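Local coordinates for protein thermostable monoacylglycerol lipase (Bacillus, PDB 4LHE) that hydrolyses monoacylglycerols to glycerol and free fatty acids, as a thermostable lipase of the alpha/beta hydrolase fold, at residues T68-H71 against D72-S76; L104-A107 against E108-D112. All coordinates share one frame; numbering follows the deposited sequence.

Contact 1: T68-H71 against D72-S76; sequences TTFH and DWVAS
T69 and D72 form a capping box at the start of helix 70-87. T69 N gives its hydrogen to D72 OD2 at 2.9 Å, with an N-H...O angle of 161°, and comes in from above the carboxylate plane. In return T69 OG1 accepts from D72 N at 3.3 Å. The chi1 of T69, 72°, sets OG1 between its own N and C, facing the first turn. D72 N also reaches T69 O at 2.9 Å.

The tight side is the W73 indole. One face of it is covered by T69 O and by F70 CA, which lies 3.4 Å from W73 CE3. F70 CB touches the six-membered ring at W73 CE3 and CZ3. W73 NE1 makes a weak, bent bond of 2.9 Å to T68 OG1, which is also hydrogen-bonded to M65 O. H58 meets the indole edge to face.

The looser side holds H71 and A75, both exposed. They are joined by the backbone bond A75 N to H71 O, and the H71 ring lies against its neighbour F70.

The D72 carboxylate sits at the N-terminus of the helix. Its negative charge would therefore probably be stabilised by the helix dipole.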
loop_
_atom_site.group_PDB
_atom_site.type_symbol
_atom_site.label_atom_id
_atom_site.label_comp_id
_atom_site.label_asym_id
_atom_site.label_seq_id
_atom_site.Cartn_x
_atom_site.Cartn_y
_atom_site.Cartn_z
ATOM N N THR A 68 -5.314 9.862 13.932
ATOM C CA THR A 68 -4.406 8.717 13.878
ATOM C C THR A 68 -2.975 9.142 13.608
ATOM O O THR A 68 -2.731 10.200 13.015
ATOM C CB THR A 68 -4.795 7.706 12.785
ATOM O OG1 THR A 68 -4.629 8.309 11.487
ATOM C CG2 THR A 68 -6.220 7.250 12.969
ATOM N N THR A 69 -2.031 8.308 14.044
ATOM C CA THR A 69 -0.623 8.503 13.736
ATOM C C THR A 69 -0.206 7.382 12.795
ATOM O O THR A 69 -0.942 6.408 12.646
ATOM C CB THR A 69 0.236 8.398 15.003
ATOM O OG1 THR A 69 0.298 7.025 15.418
ATOM C CG2 THR A 69 -0.361 9.247 16.127
ATOM N N PHE A 70 0.972 7.494 12.184
ATOM C CA PHE A 70 1.496 6.381 11.382
ATOM C C PHE A 70 1.697 5.128 12.233
ATOM O O PHE A 70 1.638 4.002 11.723
ATOM C CB PHE A 70 2.768 6.767 10.601
ATOM C CG PHE A 70 4.042 6.728 11.409
ATOM C CD1 PHE A 70 4.811 5.573 11.474
ATOM C CD2 PHE A 70 4.490 7.861 12.061
ATOM C CE1 PHE A 70 5.995 5.544 12.193
ATOM C CE2 PHE A 70 5.669 7.841 12.789
ATOM C CZ PHE A 70 6.426 6.686 12.852
ATOM N N HIS A 71 1.903 5.317 13.533
ATOM C CA HIS A 71 1.968 4.172 14.441
ATOM C C HIS A 71 0.659 3.374 14.449
ATOM O O HIS A 71 0.677 2.137 14.587
ATOM C CB HIS A 71 2.361 4.612 15.859
ATOM C CG HIS A 71 3.731 5.216 15.943
ATOM N ND1 HIS A 71 4.865 4.555 15.515
ATOM C CD2 HIS A 71 4.152 6.417 16.411
ATOM C CE1 HIS A 71 5.922 5.327 15.704
ATOM N NE2 HIS A 71 5.516 6.464 16.241
ATOM N N ASP A 72 -0.470 4.064 14.292
ATOM C CA ASP A 72 -1.761 3.382 14.193
ATOM C C ASP A 72 -1.861 2.532 12.909
ATOM O O ASP A 72 -2.387 1.418 12.928
ATOM C CB ASP A 72 -2.922 4.394 14.241
ATOM C CG ASP A 72 -3.067 5.077 15.606
ATOM O OD1 ASP A 72 -2.855 4.417 16.642
ATOM O OD2 ASP A 72 -3.408 6.280 15.635
ATOM N N TRP A 73 -1.364 3.080 11.803
ATOM C CA TRP A 73 -1.424 2.420 10.500
ATOM C C TRP A 73 -0.521 1.204 10.497
ATOM O O TRP A 73 -0.911 0.129 10.018
ATOM C CB TRP A 73 -1.020 3.392 9.379
ATOM C CG TRP A 73 -1.788 4.693 9.432
ATOM C CD1 TRP A 73 -3.052 4.884 9.922
ATOM C CD2 TRP A 73 -1.329 5.979 8.990
ATOM N NE1 TRP A 73 -3.402 6.215 9.814
ATOM C CE2 TRP A 73 -2.360 6.904 9.247
ATOM C CE3 TRP A 73 -0.146 6.436 8.403
ATOM C CZ2 TRP A 73 -2.245 8.257 8.928
ATOM C CZ3 TRP A 73 -0.030 7.789 8.102
ATOM C CH2 TRP A 73 -1.070 8.676 8.366
ATOM N N VAL A 74 0.678 1.366 11.053
ATOM C CA VAL A 74 1.580 0.229 11.258
ATOM C C VAL A 74 0.921 -0.850 12.101
ATOM O O VAL A 74 1.029 -2.049 11.798
ATOM C CB VAL A 74 2.926 0.665 11.888
ATOM C CG1 VAL A 74 3.702 -0.553 12.413
ATOM C CG2 VAL A 74 3.738 1.411 10.859
ATOM N N ALA A 75 0.223 -0.429 13.155
ATOM C CA ALA A 75 -0.460 -1.386 14.007
ATOM C C ALA A 75 -1.523 -2.162 13.222
ATOM O O ALA A 75 -1.640 -3.370 13.390
ATOM C CB ALA A 75 -1.058 -0.705 15.224
ATOM N N SER A 76 -2.283 -1.478 12.361
ATOM C CA SER A 76 -3.299 -2.150 11.538
ATOM C C SER A 76 -2.667 -3.210 10.668
ATOM O O SER A 76 -3.210 -4.296 10.524
ATOM C CB SER A 76 -4.008 -1.157 10.612
ATOM O OG SER A 76 -4.760 -0.219 11.339
#

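Contact 2: L104-A107 against E108-D112; sequences LYLA and EHHPD
The rings of Y105 and H109 form an offset stack one helical turn apart. Their centroids are 4.3 Å apart and the planes differ by 16°. H109 CE1 lies over one face of the phenol, toward its rim, 3.6 Å from Y105 CZ. Y105 CE2 lies over one face of the imidazole in the same way. The H110 ring is approached at its edge by L106 O, with H110 CD2 3.6 Å from that oxygen, and it stacks with the ring of Y81.

H109 is held at a second point. Its ND1 donates to Y105 O at 3.1 Å, and the oxygen lies 31° out of the imidazole plane. With CG beside the backbone N (chi1 -73°), the ring turns back along the helix, over Y105. The stack and this bond together limit its rotation, although the residue is exposed.

The last turn is uneven. E108 N bonds to L104 O at 3.0 Å, but H109 N makes a weak bond to Y105 O. L106 O takes two donors, H110 N at 2.9 Å and H109 N at 3.1 Å. L106 CG touches H110 CD2, and H110 NE2 bonds to E78. E108 runs extended back beside L104 O, its carboxylate close to Y105 CA, and also packs on helix 164-179 and the loop after it.

This is the weakly bonded C-terminal turn of the helix in a beta-alpha-beta unit, strand 90-96, helix 98-109 and strand 115-119, of the alpha/beta hydrolase fold.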
loop_
_atom_site.group_PDB
_atom_site.type_symbol
_atom_site.label_atom_id
_atom_site.label_comp_id
_atom_site.label_asym_id
_atom_site.label_seq_id
_atom_site.Cartn_x
_atom_site.Cartn_y
_atom_site.Cartn_z
ATOM N N LEU A 104 7.107 -2.325 2.637
ATOM C CA LEU A 104 8.544 -2.213 2.838
ATOM C C LEU A 104 8.856 -2.212 4.316
ATOM O O LEU A 104 9.754 -2.919 4.763
ATOM C CB LEU A 104 9.060 -0.929 2.205
ATOM C CG LEU A 104 8.918 -0.892 0.686
ATOM C CD1 LEU A 104 8.988 0.545 0.209
ATOM C CD2 LEU A 104 10.006 -1.744 0.005
ATOM N N TYR A 105 8.087 -1.427 5.070
ATOM C CA TYR A 105 8.273 -1.289 6.515
ATOM C C TYR A 105 8.222 -2.641 7.197
ATOM O O TYR A 105 9.101 -2.978 7.993
ATOM C CB TYR A 105 7.170 -0.390 7.085
ATOM C CG TYR A 105 7.305 -0.051 8.555
ATOM C CD1 TYR A 105 7.922 1.126 8.949
ATOM C CD2 TYR A 105 6.796 -0.888 9.546
ATOM C CE1 TYR A 105 8.043 1.462 10.288
ATOM C CE2 TYR A 105 6.917 -0.562 10.890
ATOM C CZ TYR A 105 7.537 0.622 11.249
ATOM O OH TYR A 105 7.669 0.977 12.575
ATOM N N LEU A 106 7.189 -3.416 6.871
ATOM C CA LEU A 106 6.959 -4.709 7.499
ATOM C C LEU A 106 8.059 -5.704 7.155
ATOM O O LEU A 106 8.446 -6.528 7.990
ATOM C CB LEU A 106 5.603 -5.254 7.064
ATOM C CG LEU A 106 4.710 -5.823 8.153
ATOM C CD1 LEU A 106 4.123 -4.699 8.971
ATOM C CD2 LEU A 106 3.609 -6.662 7.524
ATOM N N ALA A 107 8.562 -5.629 5.925
ATOM C CA ALA A 107 9.648 -6.505 5.505
ATOM C C ALA A 107 10.909 -6.188 6.328
ATOM O O ALA A 107 11.662 -7.093 6.707
ATOM C CB ALA A 107 9.908 -6.354 3.997
ATOM N N GLU A 108 11.120 -4.900 6.612
ATOM C CA GLU A 108 12.230 -4.457 7.463
ATOM C C GLU A 108 12.163 -5.009 8.890
ATOM O O GLU A 108 13.195 -5.183 9.547
ATOM C CB GLU A 108 12.288 -2.922 7.504
ATOM C CG GLU A 108 12.666 -2.309 6.176
ATOM C CD GLU A 108 12.348 -0.844 6.084
ATOM O OE1 GLU A 108 11.842 -0.279 7.066
ATOM O OE2 GLU A 108 12.620 -0.246 5.031
ATOM N N HIS A 109 10.955 -5.278 9.372
ATOM C CA HIS A 109 10.775 -5.722 10.748
ATOM C C HIS A 109 10.581 -7.230 10.886
ATOM O O HIS A 109 10.749 -7.783 11.980
ATOM C CB HIS A 109 9.608 -4.972 11.403
ATOM C CG HIS A 109 9.916 -3.548 11.740
ATOM N ND1 HIS A 109 10.332 -2.631 10.800
ATOM C CD2 HIS A 109 9.861 -2.879 12.918
ATOM C CE1 HIS A 109 10.526 -1.460 11.381
ATOM N NE2 HIS A 109 10.247 -1.585 12.668
ATOM N N HIS A 110 10.225 -7.893 9.786
ATOM C CA HIS A 110 10.016 -9.342 9.785
ATOM C C HIS A 110 10.648 -10.023 8.547
ATOM O O HIS A 110 9.955 -10.259 7.550
ATOM C CB HIS A 110 8.507 -9.691 9.770
ATOM C CG HIS A 110 7.693 -9.068 10.869
ATOM N ND1 HIS A 110 7.576 -9.633 12.123
ATOM C CD2 HIS A 110 6.892 -7.972 10.878
ATOM C CE1 HIS A 110 6.776 -8.888 12.869
ATOM N NE2 HIS A 110 6.349 -7.873 12.136
ATOM N N PRO A 111 11.955 -10.336 8.583
ATOM C CA PRO A 111 12.443 -11.111 7.425
ATOM C C PRO A 111 11.997 -12.591 7.319
ATOM O O PRO A 111 12.508 -13.322 6.468
ATOM C CB PRO A 111 13.973 -10.977 7.519
ATOM C CG PRO A 111 14.255 -10.365 8.868
ATOM C CD PRO A 111 13.038 -9.581 9.238
ATOM N N ASP A 112 11.044 -13.030 8.132
ATOM C CA ASP A 112 10.404 -14.315 7.853
ATOM C C ASP A 112 9.482 -14.182 6.627
ATOM O O ASP A 112 9.035 -15.174 6.047
ATOM C CB ASP A 112 9.627 -14.832 9.067
ATOM C CG ASP A 112 8.448 -13.947 9.426
ATOM O OD1 ASP A 112 8.602 -13.099 10.336
ATOM O OD2 ASP A 112 7.367 -14.094 8.804
#

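In the fold
Contact 1 is the N-terminal start of helix 70-87, and contact 2 is the C-terminal end of helix 98-109. Their centres are about 16 Å apart. The two helices pack together, and the contacts meet where V74 CG1 lies 3.6 Å from Y105 CE2. Helix 164-179 touches both: Q169, L173 and Q176 lie against contact 1, and Q176 and T177 against contact 2. The probable nucleophile, S97, sits in a GxSxG elbow just before helix 98-109, with H226 and D196 as its likely triad partners. Contact 2 is thus at the far end of the helix that follows the elbow. Contact 1 reaches the near end through W73, which packs on M98.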